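Local coordinates for protein endoglucanase (Clostridium thermocellum, PDB 2E4T) that hydrolyses internal beta-1,4-glucosidic bonds of cellulose and xyloglucan through its glycoside hydrolase family 44 catalytic module, one part of a longer cellulase, at residues K274-D278 with Y350-K354; I178-S182 with P223-I227; L65-D69 with D118-V123; A143-L147 with D159-Y164; S468-T472 with K496-F500. All coordinates share one frame. Residue numbers count along the deposited sequence, not the author numbering.

Contact 1. Residues K274-D278 with Y350-K354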
# COMPACT_ATOMS: atom_id res chain seq x y z
N LYS A 274 8.39 -12.68 -21.40
CA LYS A 274 8.68 -11.49 -20.62
C LYS A 274 7.86 -11.52 -19.34
O LYS A 274 6.84 -12.20 -19.27
CB LYS A 274 8.36 -10.20 -21.35
CG LYS A 274 6.96 -9.99 -21.65
CD LYS A 274 7.00 -8.88 -22.68
CE LYS A 274 5.61 -8.58 -23.02
NZ LYS A 274 5.46 -7.79 -24.32
N ARG A 275 8.30 -10.76 -18.34
CA ARG A 275 7.62 -10.72 -17.08
C ARG A 275 6.25 -10.07 -17.22
O ARG A 275 6.13 -8.92 -17.69
CB ARG A 275 8.48 -9.93 -16.08
CG ARG A 275 7.77 -9.67 -14.75
CD ARG A 275 8.76 -9.05 -13.72
NE ARG A 275 9.74 -10.02 -13.21
CZ ARG A 275 9.51 -10.82 -12.17
NH1 ARG A 275 8.30 -10.86 -11.56
NH2 ARG A 275 10.52 -11.58 -11.72
N LEU A 276 5.20 -10.76 -16.74
CA LEU A 276 3.85 -10.24 -16.84
C LEU A 276 3.29 -9.82 -15.48
O LEU A 276 2.23 -9.15 -15.43
CB LEU A 276 2.89 -11.27 -17.48
CG LEU A 276 3.26 -11.60 -18.92
CD1 LEU A 276 2.31 -12.68 -19.44
CD2 LEU A 276 3.20 -10.39 -19.84
N LEU A 277 3.91 -10.22 -14.37
CA LEU A 277 3.53 -9.76 -13.04
C LEU A 277 4.77 -9.10 -12.45
O LEU A 277 5.78 -9.79 -12.26
CB LEU A 277 3.11 -10.90 -12.14
CG LEU A 277 2.74 -10.52 -10.71
CD1 LEU A 277 1.48 -9.64 -10.65
CD2 LEU A 277 2.66 -11.71 -9.82
N ASP A 278 4.69 -7.80 -12.16
CA ASP A 278 5.82 -7.13 -11.53
C ASP A 278 5.72 -7.09 -10.02
O ASP A 278 6.76 -7.16 -9.32
CB ASP A 278 5.97 -5.72 -12.09
CG ASP A 278 6.30 -5.76 -13.56
OD1 ASP A 278 7.50 -5.98 -13.88
OD2 ASP A 278 5.36 -5.62 -14.38
N TYR A 350 7.84 -17.25 -7.89
CA TYR A 350 8.13 -16.28 -8.95
C TYR A 350 9.21 -15.31 -8.46
O TYR A 350 8.94 -14.11 -8.14
CB TYR A 350 6.88 -15.54 -9.43
CG TYR A 350 7.03 -14.85 -10.78
CD1 TYR A 350 5.92 -14.37 -11.45
CD2 TYR A 350 8.27 -14.71 -11.38
CE1 TYR A 350 6.03 -13.75 -12.67
CE2 TYR A 350 8.40 -14.13 -12.64
CZ TYR A 350 7.28 -13.63 -13.29
OH TYR A 350 7.38 -13.02 -14.52
N PRO A 351 10.45 -15.79 -8.36
CA PRO A 351 11.53 -14.95 -7.83
C PRO A 351 11.63 -13.64 -8.57
O PRO A 351 11.44 -13.56 -9.80
CB PRO A 351 12.81 -15.80 -8.04
CG PRO A 351 12.35 -17.17 -8.17
CD PRO A 351 10.91 -17.15 -8.68
N GLY A 352 11.95 -12.57 -7.83
CA GLY A 352 12.12 -11.28 -8.46
C GLY A 352 10.83 -10.43 -8.48
O GLY A 352 10.88 -9.25 -8.81
N THR A 353 9.69 -11.05 -8.17
CA THR A 353 8.45 -10.30 -8.03
C THR A 353 8.53 -9.42 -6.78
O THR A 353 9.05 -9.86 -5.75
CB THR A 353 7.27 -11.29 -7.96
OG1 THR A 353 7.32 -12.14 -9.11
CG2 THR A 353 5.92 -10.61 -7.91
N LYS A 354 8.03 -8.19 -6.91
CA LYS A 354 8.03 -7.27 -5.80
C LYS A 354 6.73 -7.46 -4.96
O LYS A 354 5.83 -8.21 -5.38
CB LYS A 354 8.10 -5.82 -6.34
CG LYS A 354 9.37 -5.55 -7.13
CD LYS A 354 9.33 -4.29 -8.00
CE LYS A 354 10.58 -4.05 -8.77
NZ LYS A 354 10.75 -2.72 -9.30
O HOH W 1 9.35 -7.48 -10.42
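Two helix-to-strand loops of the TIM barrel meet here, at the end of the barrel where strands 279-284 and 354-360 begin. The loop 274-278 follows helix 257-272, and Tyr350 to Thr353 form a type II beta turn after helix 338-349, with Gly352 at phi/psi 92/-13, where a CB would jam against the preceding carbonyl. Arg275 binds that turn. Its guanidinium lies flat on the Tyr350 ring, centres 4.2 Å apart and planes at 16°, a cation-pi stack, while Arg275 NH2 donates to Pro351 O at 2.9 Å. Leu277 adds apolar contact, CB to Tyr350 CE1 at 4.1 Å. The Tyr350 hydroxyl bonds to Ser269 on helix 257-272. Sheet pairing starts at once: Lys354 N donates to Asp278 O at 2.9 Å, and water 1 links Asp278 O with Gly352 O, 2.8 Å from each. Arg275 NH1 serves two acceptors, Leu277 O at 2.8 Å and Thr353 OG1 at 2.9 Å, and Thr353 OG1 in turn donates to Tyr350 O at 2.7 Å.

Contact 2. Residues I178-S182 with P223-I227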
# COMPACT_ATOMS: atom_id res chain seq x y z
N ILE A 178 3.31 7.45 -15.83
CA ILE A 178 2.63 6.64 -14.81
C ILE A 178 3.37 5.30 -14.73
O ILE A 178 3.56 4.58 -15.72
CB ILE A 178 1.16 6.46 -15.21
CG1 ILE A 178 0.47 7.83 -14.99
CG2 ILE A 178 0.51 5.35 -14.38
CD1 ILE A 178 -0.88 7.95 -15.66
N LYS A 179 3.86 4.96 -13.52
CA LYS A 179 4.76 3.83 -13.38
C LYS A 179 4.09 2.49 -13.26
O LYS A 179 4.70 1.47 -13.65
CB LYS A 179 5.74 4.05 -12.20
CG LYS A 179 6.82 5.04 -12.47
CD LYS A 179 7.74 5.18 -11.20
CE LYS A 179 8.99 5.99 -11.38
NZ LYS A 179 8.68 7.42 -11.56
N GLY A 180 2.87 2.44 -12.72
CA GLY A 180 2.24 1.17 -12.46
C GLY A 180 0.76 1.16 -12.76
O GLY A 180 0.09 2.19 -12.68
N TYR A 181 0.28 -0.06 -13.10
CA TYR A 181 -1.13 -0.30 -13.30
C TYR A 181 -1.53 -1.51 -12.51
O TYR A 181 -0.81 -2.51 -12.44
CB TYR A 181 -1.44 -0.55 -14.80
CG TYR A 181 -1.15 0.66 -15.66
CD1 TYR A 181 -2.04 1.72 -15.73
CD2 TYR A 181 0.07 0.76 -16.33
CE1 TYR A 181 -1.75 2.86 -16.50
CE2 TYR A 181 0.38 1.90 -17.06
CZ TYR A 181 -0.52 2.97 -17.13
OH TYR A 181 -0.27 4.11 -17.85
N SER A 182 -2.75 -1.44 -11.92
CA SER A 182 -3.31 -2.56 -11.18
C SER A 182 -4.35 -3.30 -12.00
O SER A 182 -5.14 -2.67 -12.74
CB SER A 182 -3.97 -2.02 -9.90
OG SER A 182 -4.60 -3.00 -9.10
N PRO A 223 6.13 -0.99 -22.41
CA PRO A 223 6.91 -2.12 -21.93
C PRO A 223 7.54 -1.89 -20.57
O PRO A 223 8.06 -2.88 -19.98
CB PRO A 223 8.01 -2.29 -23.01
CG PRO A 223 7.55 -1.49 -24.19
CD PRO A 223 6.62 -0.45 -23.69
N TYR A 224 7.59 -0.64 -20.12
CA TYR A 224 8.27 -0.30 -18.87
C TYR A 224 7.30 -0.24 -17.70
O TYR A 224 7.73 -0.10 -16.54
CB TYR A 224 8.96 1.08 -19.01
CG TYR A 224 9.88 1.05 -20.20
CD1 TYR A 224 11.10 0.42 -20.17
CD2 TYR A 224 9.50 1.64 -21.39
CE1 TYR A 224 11.91 0.37 -21.33
CE2 TYR A 224 10.29 1.63 -22.56
CZ TYR A 224 11.47 0.96 -22.52
OH TYR A 224 12.28 0.91 -23.63
N ALA A 225 5.99 -0.31 -17.96
CA ALA A 225 5.02 -0.17 -16.87
C ALA A 225 5.01 -1.44 -16.02
O ALA A 225 5.14 -2.55 -16.55
CB ALA A 225 3.64 0.09 -17.48
N GLU A 226 4.80 -1.24 -14.72
CA GLU A 226 4.74 -2.37 -13.79
C GLU A 226 3.29 -2.78 -13.59
O GLU A 226 2.43 -1.91 -13.34
CB GLU A 226 5.38 -1.97 -12.46
CG GLU A 226 6.87 -1.89 -12.60
CD GLU A 226 7.60 -1.48 -11.33
OE1 GLU A 226 7.14 -0.57 -10.61
OE2 GLU A 226 8.64 -2.07 -11.05
N ILE A 227 3.06 -4.09 -13.65
CA ILE A 227 1.73 -4.65 -13.40
C ILE A 227 1.66 -5.21 -12.00
O ILE A 227 2.50 -6.02 -11.55
CB ILE A 227 1.44 -5.77 -14.47
CG1 ILE A 227 1.23 -5.14 -15.84
CG2 ILE A 227 0.27 -6.64 -14.03
CD1 ILE A 227 -0.18 -4.42 -15.97
O HOH W 2 7.46 1.25 -14.06
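Strands 180-183 and 226-232 are parallel neighbours in the TIM barrel whose pairing begins here, with helix 204-221 making the crossover between them. Gly180 pairs with Glu226 and Tyr181 with Ile227. Glu226 uses both its backbone groups on the partner strand: its N donates to Lys179 O at 2.9 Å, and Glu226 O accepts from Tyr181 N at 2.8 Å. Lys179 O also accepts a hydrogen bond from water 2 at 2.8 Å, and the same water donates to Tyr224 O at 2.8 Å. Tyr181 has a further backbone hydrogen bond with Phe228, Ile227 N bonds to Asp278 OD2, and Ala225 O to Lys219 NZ. Tyr181 CE2 meets Ala225 CB at 3.8 Å; Tyr181 also packs on Val218 of helix 204-221. The Glu226 carboxylate has a salt bridge with Lys354 and hydrogen bonds from Tyr104 and Tyr387; Lys179 NZ binds Pro103 O. Between these segments, then, hydrogen bonds are backbone or water-mediated, while charged ends tie the pair to other barrel strands or the residues just before them.

Contact 3. Residues L65-D69 with D118-V123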
# COMPACT_ATOMS: atom_id res chain seq x y z
N LEU A 65 -26.06 1.69 -3.63
CA LEU A 65 -27.28 1.35 -4.44
C LEU A 65 -26.93 1.09 -5.91
O LEU A 65 -27.79 1.27 -6.80
CB LEU A 65 -28.32 2.47 -4.29
CG LEU A 65 -28.75 2.76 -2.84
CD1 LEU A 65 -29.75 3.89 -2.81
CD2 LEU A 65 -29.27 1.53 -2.13
N HIS A 66 -25.70 0.67 -6.18
CA HIS A 66 -25.31 0.37 -7.56
C HIS A 66 -25.52 1.58 -8.47
O HIS A 66 -25.82 1.44 -9.67
CB HIS A 66 -25.98 -0.89 -8.12
CG HIS A 66 -25.93 -1.98 -7.13
ND1 HIS A 66 -24.79 -2.74 -6.91
CD2 HIS A 66 -26.89 -2.42 -6.26
CE1 HIS A 66 -25.06 -3.56 -5.91
NE2 HIS A 66 -26.32 -3.40 -5.51
N TYR A 67 -25.25 2.78 -7.96
CA TYR A 67 -25.40 4.00 -8.75
C TYR A 67 -24.24 4.18 -9.74
O TYR A 67 -23.07 4.14 -9.32
CB TYR A 67 -25.39 5.28 -7.89
CG TYR A 67 -26.75 5.74 -7.44
CD1 TYR A 67 -27.74 4.86 -6.95
CD2 TYR A 67 -27.09 7.07 -7.49
CE1 TYR A 67 -28.96 5.35 -6.48
CE2 TYR A 67 -28.33 7.55 -7.06
CZ TYR A 67 -29.28 6.67 -6.58
OH TYR A 67 -30.50 7.11 -6.10
N SER A 68 -24.58 4.47 -10.99
CA SER A 68 -23.61 5.00 -11.95
C SER A 68 -23.76 6.51 -11.97
O SER A 68 -24.88 7.03 -12.13
CB SER A 68 -23.89 4.49 -13.35
OG SER A 68 -23.35 3.16 -13.50
N ASP A 69 -22.64 7.24 -11.79
CA ASP A 69 -22.74 8.68 -11.63
C ASP A 69 -21.35 9.31 -11.83
O ASP A 69 -20.40 8.66 -12.32
CB ASP A 69 -23.28 8.97 -10.23
CG ASP A 69 -22.33 8.41 -9.14
OD1 ASP A 69 -21.15 8.31 -9.39
OD2 ASP A 69 -22.78 7.99 -8.04
N ASP A 118 -22.98 5.22 -18.46
CA ASP A 118 -23.72 6.45 -18.25
C ASP A 118 -23.53 6.86 -16.79
O ASP A 118 -22.93 6.14 -15.99
CB ASP A 118 -25.21 6.27 -18.62
CG ASP A 118 -25.85 5.18 -17.75
OD1 ASP A 118 -25.88 5.34 -16.52
OD2 ASP A 118 -26.31 4.14 -18.34
N GLY A 119 -24.07 8.03 -16.47
CA GLY A 119 -24.13 8.54 -15.11
C GLY A 119 -25.56 8.71 -14.63
O GLY A 119 -25.88 9.65 -13.92
N ASN A 120 -26.44 7.77 -14.99
CA ASN A 120 -27.88 7.99 -14.85
C ASN A 120 -28.49 7.52 -13.56
O ASN A 120 -29.70 7.73 -13.38
CB ASN A 120 -28.68 7.31 -16.01
CG ASN A 120 -28.25 7.68 -17.34
OD1 ASN A 120 -27.75 8.74 -17.52
ND2 ASN A 120 -28.55 6.83 -18.36
N GLY A 121 -27.71 6.98 -12.61
CA GLY A 121 -28.26 6.58 -11.33
C GLY A 121 -28.22 5.06 -11.19
O GLY A 121 -27.39 4.35 -11.79
N PRO A 122 -29.11 4.53 -10.36
CA PRO A 122 -29.02 3.11 -9.98
C PRO A 122 -29.14 2.17 -11.18
O PRO A 122 -30.03 2.34 -12.04
CB PRO A 122 -30.19 2.91 -9.00
CG PRO A 122 -31.20 3.97 -9.45
CD PRO A 122 -30.31 5.18 -9.75
N VAL A 123 -28.31 1.14 -11.16
CA VAL A 123 -28.38 0.04 -12.12
C VAL A 123 -29.16 -1.09 -11.47
O VAL A 123 -28.77 -1.60 -10.41
CB VAL A 123 -26.97 -0.42 -12.53
CG1 VAL A 123 -27.07 -1.59 -13.46
CG2 VAL A 123 -26.19 0.74 -13.19
O HOH W 3 -24.13 2.98 -16.04
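A classic beta bulge marks this antiparallel pairing in a small three-stranded sheet, formed by excursions from the TIM barrel. Asn120 and Gly121 both face Ser68. Ser68 and Gly121 are a hydrogen-bonded pair: Ser68 N donates to Gly121 O and Gly121 N to Ser68 O, both at 2.9 Å. Beyond the non-hydrogen-bonded pair Tyr67 and Pro122, Val123 N reaches His66 O at 2.9 Å. Gly121 adopts phi/psi 112/-155, where a CB would press against the carbonyl before it, a conformation that calls for glycine. Asp118 begins the turn into it as an Asx turn, OD1 accepting from Asn120 N at 2.9 Å. Pro122 CD sits over the Tyr67 ring, 3.7 Å from its centroid, a CH-pi contact. On the other face, Ser68 OG is 2.7 Å from water 3, which donates weakly to Asp118 OD1 at 3.0 Å; Ser68 OG also bonds to Asn59. Arg133 holds the 118-123 side through a salt bridge to Asp118 and hydrogen bonds to the carbonyls of Gly121 and Pro122. Strand 67-69 is the middle strand, flanked by 58-59 and 121-122, and leads into helix 71-75, with Asp69 OD1 accepting from Tyr71 N.

Contact 4. Residues A143-L147 with D159-Y164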
# COMPACT_ATOMS: atom_id res chain seq x y z
N ALA A 143 -7.26 -2.72 -33.36
CA ALA A 143 -7.42 -1.75 -34.43
C ALA A 143 -6.70 -0.51 -33.93
O ALA A 143 -6.38 -0.39 -32.73
CB ALA A 143 -8.89 -1.44 -34.70
N PRO A 144 -6.42 0.45 -34.81
CA PRO A 144 -5.59 1.58 -34.39
C PRO A 144 -6.22 2.36 -33.24
O PRO A 144 -7.43 2.61 -33.23
CB PRO A 144 -5.47 2.41 -35.67
CG PRO A 144 -5.61 1.39 -36.79
CD PRO A 144 -6.65 0.44 -36.29
N PHE A 145 -5.36 2.78 -32.32
CA PHE A 145 -5.80 3.61 -31.22
C PHE A 145 -6.23 5.00 -31.69
O PHE A 145 -5.63 5.55 -32.64
CB PHE A 145 -4.68 3.80 -30.19
CG PHE A 145 -4.20 2.52 -29.55
CD1 PHE A 145 -5.10 1.55 -29.13
CD2 PHE A 145 -2.84 2.32 -29.33
CE1 PHE A 145 -4.62 0.40 -28.50
CE2 PHE A 145 -2.37 1.18 -28.69
CZ PHE A 145 -3.27 0.22 -28.29
N SER A 146 -7.13 5.59 -30.92
CA SER A 146 -7.47 6.99 -31.05
C SER A 146 -7.34 7.67 -29.70
O SER A 146 -7.60 7.06 -28.65
CB SER A 146 -8.91 7.12 -31.51
OG SER A 146 -9.25 8.48 -31.62
N LEU A 147 -6.99 8.98 -29.75
CA LEU A 147 -7.07 9.83 -28.54
C LEU A 147 -8.47 10.35 -28.26
O LEU A 147 -8.71 10.97 -27.21
CB LEU A 147 -6.09 10.98 -28.65
CG LEU A 147 -4.64 10.59 -28.84
CD1 LEU A 147 -3.76 11.82 -29.01
CD2 LEU A 147 -4.10 9.74 -27.67
N ASP A 159 -5.96 -1.14 -23.50
CA ASP A 159 -4.72 -0.70 -24.11
C ASP A 159 -4.86 0.73 -24.69
O ASP A 159 -3.90 1.49 -24.66
CB ASP A 159 -4.14 -1.72 -25.09
CG ASP A 159 -5.02 -2.07 -26.27
OD1 ASP A 159 -6.18 -1.66 -26.40
OD2 ASP A 159 -4.44 -2.87 -27.12
N GLU A 160 -6.05 1.08 -25.21
CA GLU A 160 -6.27 2.40 -25.73
C GLU A 160 -6.21 3.45 -24.60
O GLU A 160 -5.68 4.56 -24.79
CB GLU A 160 -7.60 2.45 -26.48
CG GLU A 160 -7.77 3.75 -27.26
CD GLU A 160 -8.99 3.69 -28.17
OE1 GLU A 160 -10.12 3.38 -27.67
OE2 GLU A 160 -8.83 3.94 -29.40
N PHE A 161 -6.74 3.09 -23.42
CA PHE A 161 -6.65 3.96 -22.23
C PHE A 161 -5.16 4.19 -21.88
O PHE A 161 -4.71 5.34 -21.69
CB PHE A 161 -7.42 3.26 -21.12
CG PHE A 161 -7.49 3.90 -19.74
CD1 PHE A 161 -7.15 5.22 -19.48
CD2 PHE A 161 -7.97 3.09 -18.71
CE1 PHE A 161 -7.25 5.71 -18.19
CE2 PHE A 161 -8.09 3.60 -17.42
CZ PHE A 161 -7.73 4.90 -17.16
N VAL A 162 -4.39 3.10 -21.76
CA VAL A 162 -2.96 3.24 -21.46
C VAL A 162 -2.27 4.08 -22.53
O VAL A 162 -1.43 4.94 -22.23
CB VAL A 162 -2.31 1.86 -21.25
CG1 VAL A 162 -0.80 2.01 -21.08
CG2 VAL A 162 -2.92 1.19 -20.04
N ASN A 163 -2.61 3.85 -23.81
CA ASN A 163 -1.99 4.64 -24.88
C ASN A 163 -2.27 6.15 -24.67
O ASN A 163 -1.39 7.00 -24.91
CB ASN A 163 -2.53 4.17 -26.23
CG ASN A 163 -1.93 4.98 -27.36
OD1 ASN A 163 -0.74 4.80 -27.69
ND2 ASN A 163 -2.71 5.91 -27.92
N TYR A 164 -3.50 6.51 -24.27
CA TYR A 164 -3.82 7.91 -24.03
C TYR A 164 -2.91 8.50 -22.95
O TYR A 164 -2.39 9.64 -23.08
CB TYR A 164 -5.31 8.01 -23.65
CG TYR A 164 -5.78 9.42 -23.45
CD1 TYR A 164 -6.43 10.07 -24.49
CD2 TYR A 164 -5.64 10.10 -22.23
CE1 TYR A 164 -6.89 11.38 -24.36
CE2 TYR A 164 -6.11 11.41 -22.11
CZ TYR A 164 -6.72 12.06 -23.19
OH TYR A 164 -7.15 13.36 -23.00
O HOH W 4 -5.42 6.31 -27.00
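Here an extended loop, following strand 134-138, packs across helix 158-169 of the TIM barrel, close to the calcium site. Starting along the helix, Asp159 places OD1 3.3 Å from Phe145 CE1, and that carboxylate oxygen also accepts from Lys141 N. Glu160 comes next and makes the direct polar link: its OE2 accepts from Ser146 N at 2.8 Å, and Lys141 forms a salt bridge with it. The aliphatic part of Glu160 lies along the Phe145 ring, with Glu160 CB 3.8 Å from Phe145 CD1. Phe161 points away from the loop and Val162 sideways, neither touching it; Phe161 stacks on Trp53, and both touch Leu109 of strand 104-109. One turn on from Asp159, Asn163 points at the loop. Its CB lies over the face of the Phe145 ring, 4.1 Å from the centroid, a CH-pi contact, and ND2 donates to water 4 at 2.9 Å. That water donates to Ser146 O and Glu160 O, each at 2.8 Å, bridging loop and helix backbones. Tyr164 finishes the segment with CD1 4.0 Å from Leu147 CD2. The Glu160 side chain lies about 6 Å from the calcium ion, whose ligands include Glu54, Asp150, Asp153 and Tyr155. Glu160 OE2 is thus shared between Ser146 N and Lys141, so one carboxylate joins loop to helix beside the calcium site, helped by water 4, the Phe145 ring and the Leu147-Tyr164 apolar contact.

Contact 5. Residues S468-T472 with K496-F500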
# COMPACT_ATOMS: atom_id res chain seq x y z
N SER A 468 31.63 3.86 10.62
CA SER A 468 32.95 4.39 10.20
C SER A 468 33.16 5.85 10.63
O SER A 468 34.25 6.40 10.46
CB SER A 468 33.17 4.25 8.70
OG SER A 468 32.51 5.27 7.99
N LYS A 469 32.14 6.45 11.21
CA LYS A 469 32.17 7.85 11.65
C LYS A 469 32.07 7.88 13.14
O LYS A 469 31.53 6.95 13.74
CB LYS A 469 30.94 8.57 11.07
CG LYS A 469 30.86 8.35 9.59
CD LYS A 469 31.93 9.17 8.83
CE LYS A 469 31.89 8.98 7.29
NZ LYS A 469 32.04 7.56 6.86
N ASN A 470 32.57 8.96 13.72
CA ASN A 470 32.43 9.22 15.14
C ASN A 470 31.38 10.32 15.33
O ASN A 470 31.62 11.50 15.13
CB ASN A 470 33.76 9.69 15.68
CG ASN A 470 33.76 9.72 17.17
OD1 ASN A 470 34.09 10.73 17.79
ND2 ASN A 470 33.38 8.60 17.77
N TYR A 471 30.15 9.92 15.64
CA TYR A 471 29.04 10.92 15.71
C TYR A 471 29.16 11.82 16.96
O TYR A 471 29.59 11.33 18.03
CB TYR A 471 27.68 10.18 15.74
CG TYR A 471 27.50 9.28 14.53
CD1 TYR A 471 27.37 9.84 13.26
CD2 TYR A 471 27.48 7.92 14.68
CE1 TYR A 471 27.23 8.99 12.13
CE2 TYR A 471 27.31 7.09 13.53
CZ TYR A 471 27.20 7.64 12.28
OH TYR A 471 27.07 6.79 11.19
N THR A 472 28.82 13.10 16.75
CA THR A 472 28.95 14.09 17.85
C THR A 472 27.66 14.85 18.18
O THR A 472 27.60 15.61 19.14
CB THR A 472 30.03 15.14 17.52
OG1 THR A 472 29.69 15.82 16.32
CG2 THR A 472 31.38 14.48 17.40
N LYS A 496 29.79 9.22 23.56
CA LYS A 496 31.13 8.76 23.92
C LYS A 496 31.43 7.50 23.14
O LYS A 496 30.79 6.46 23.36
CB LYS A 496 31.26 8.51 25.41
CG LYS A 496 31.21 9.80 26.19
CD LYS A 496 31.68 9.49 27.61
CE LYS A 496 31.62 10.68 28.55
NZ LYS A 496 30.23 11.16 28.92
N ASP A 497 32.36 7.57 22.22
CA ASP A 497 32.69 6.39 21.41
C ASP A 497 31.42 5.78 20.80
O ASP A 497 31.21 4.56 20.91
CB ASP A 497 33.43 5.35 22.28
CG ASP A 497 34.81 5.83 22.75
OD1 ASP A 497 35.44 6.69 22.09
OD2 ASP A 497 35.27 5.34 23.80
N ASN A 498 30.56 6.65 20.26
CA ASN A 498 29.34 6.19 19.56
C ASN A 498 28.39 5.45 20.49
O ASN A 498 27.60 4.61 20.03
CB ASN A 498 29.73 5.39 18.30
CG ASN A 498 30.01 6.29 17.13
OD1 ASN A 498 29.73 7.46 17.12
ND2 ASN A 498 30.61 5.69 16.08
N THR A 499 28.38 5.82 21.76
CA THR A 499 27.39 5.37 22.73
C THR A 499 26.74 6.59 23.34
O THR A 499 27.39 7.63 23.57
CB THR A 499 27.99 4.47 23.83
OG1 THR A 499 28.77 5.28 24.75
CG2 THR A 499 28.81 3.33 23.25
N PHE A 500 25.46 6.47 23.68
CA PHE A 500 24.75 7.51 24.40
C PHE A 500 23.52 6.88 25.05
O PHE A 500 23.11 5.79 24.67
CB PHE A 500 24.39 8.71 23.51
CG PHE A 500 23.48 8.38 22.36
CD1 PHE A 500 22.09 8.45 22.50
CD2 PHE A 500 23.99 8.04 21.13
CE1 PHE A 500 21.24 8.20 21.44
CE2 PHE A 500 23.15 7.76 20.06
CZ PHE A 500 21.77 7.84 20.23
O HOH W 5 31.32 9.32 19.22
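In the beta domain that accompanies the TIM barrel, the side chain of Asn498 reaches from a type I' turn at the start of strand 499-504 to the loop between strands 459-466 and 474-480. Two direct hydrogen bonds carry the contact: Asn498 ND2 donates to Lys469 O at 2.8 Å, and Asn498 OD1 accepts from Tyr471 N at 2.9 Å. One carboxamide therefore binds the backbone on both sides of Asn470. Water adds a second link, as water 5 donates to Tyr471 O at 2.9 Å and to Asn498 OD1 at 3.2 Å while accepting from Asn498 N at 3.0 Å. The turn itself runs from Lys496 to Thr499, closed by Thr499 N to Lys496 O at 3.0 Å and Lys496 N to Thr499 O at 2.9 Å; Asp497 and Asn498 take its positive phi values. Van der Waals contact is slight, with Tyr471 CD2 3.4 Å from Asn498 OD1. The tyrosine ring instead packs on Ile465, Leu446 and Leu514, and its hydroxyl bonds to Asp443 O. Since both groups of the Asn498 amide match a backbone partner of the opposite kind, polar side-chain-to-backbone bonding joins loop and turn, with only 167 Å² buried.

How the contacts relate
Contacts 1 and 2 adjoin in the barrel, where Lys354 NZ and Glu226 OE2 form a salt bridge at 2.8 Å. Contact 4 touches contact 2 where Val162 CG1 meets Tyr181 OH at 3.9 Å. All five are partly buried, but contacts 1 and 2 lie nearer the middle, with centres about 18 and 15 Å from the chain's centre, against 29, 28 and 36 Å for contacts 3, 4 and 5; contact 5 belongs to the other domain. Backbone pairing dominates contacts 2 and 3, parallel in the barrel and antiparallel in the outlying sheet. Single side chains, Glu160 and Asn498, bind loop backbones in contacts 4 and 5, while contact 1 combines the Arg275 anchor with a backbone bond where its strands begin.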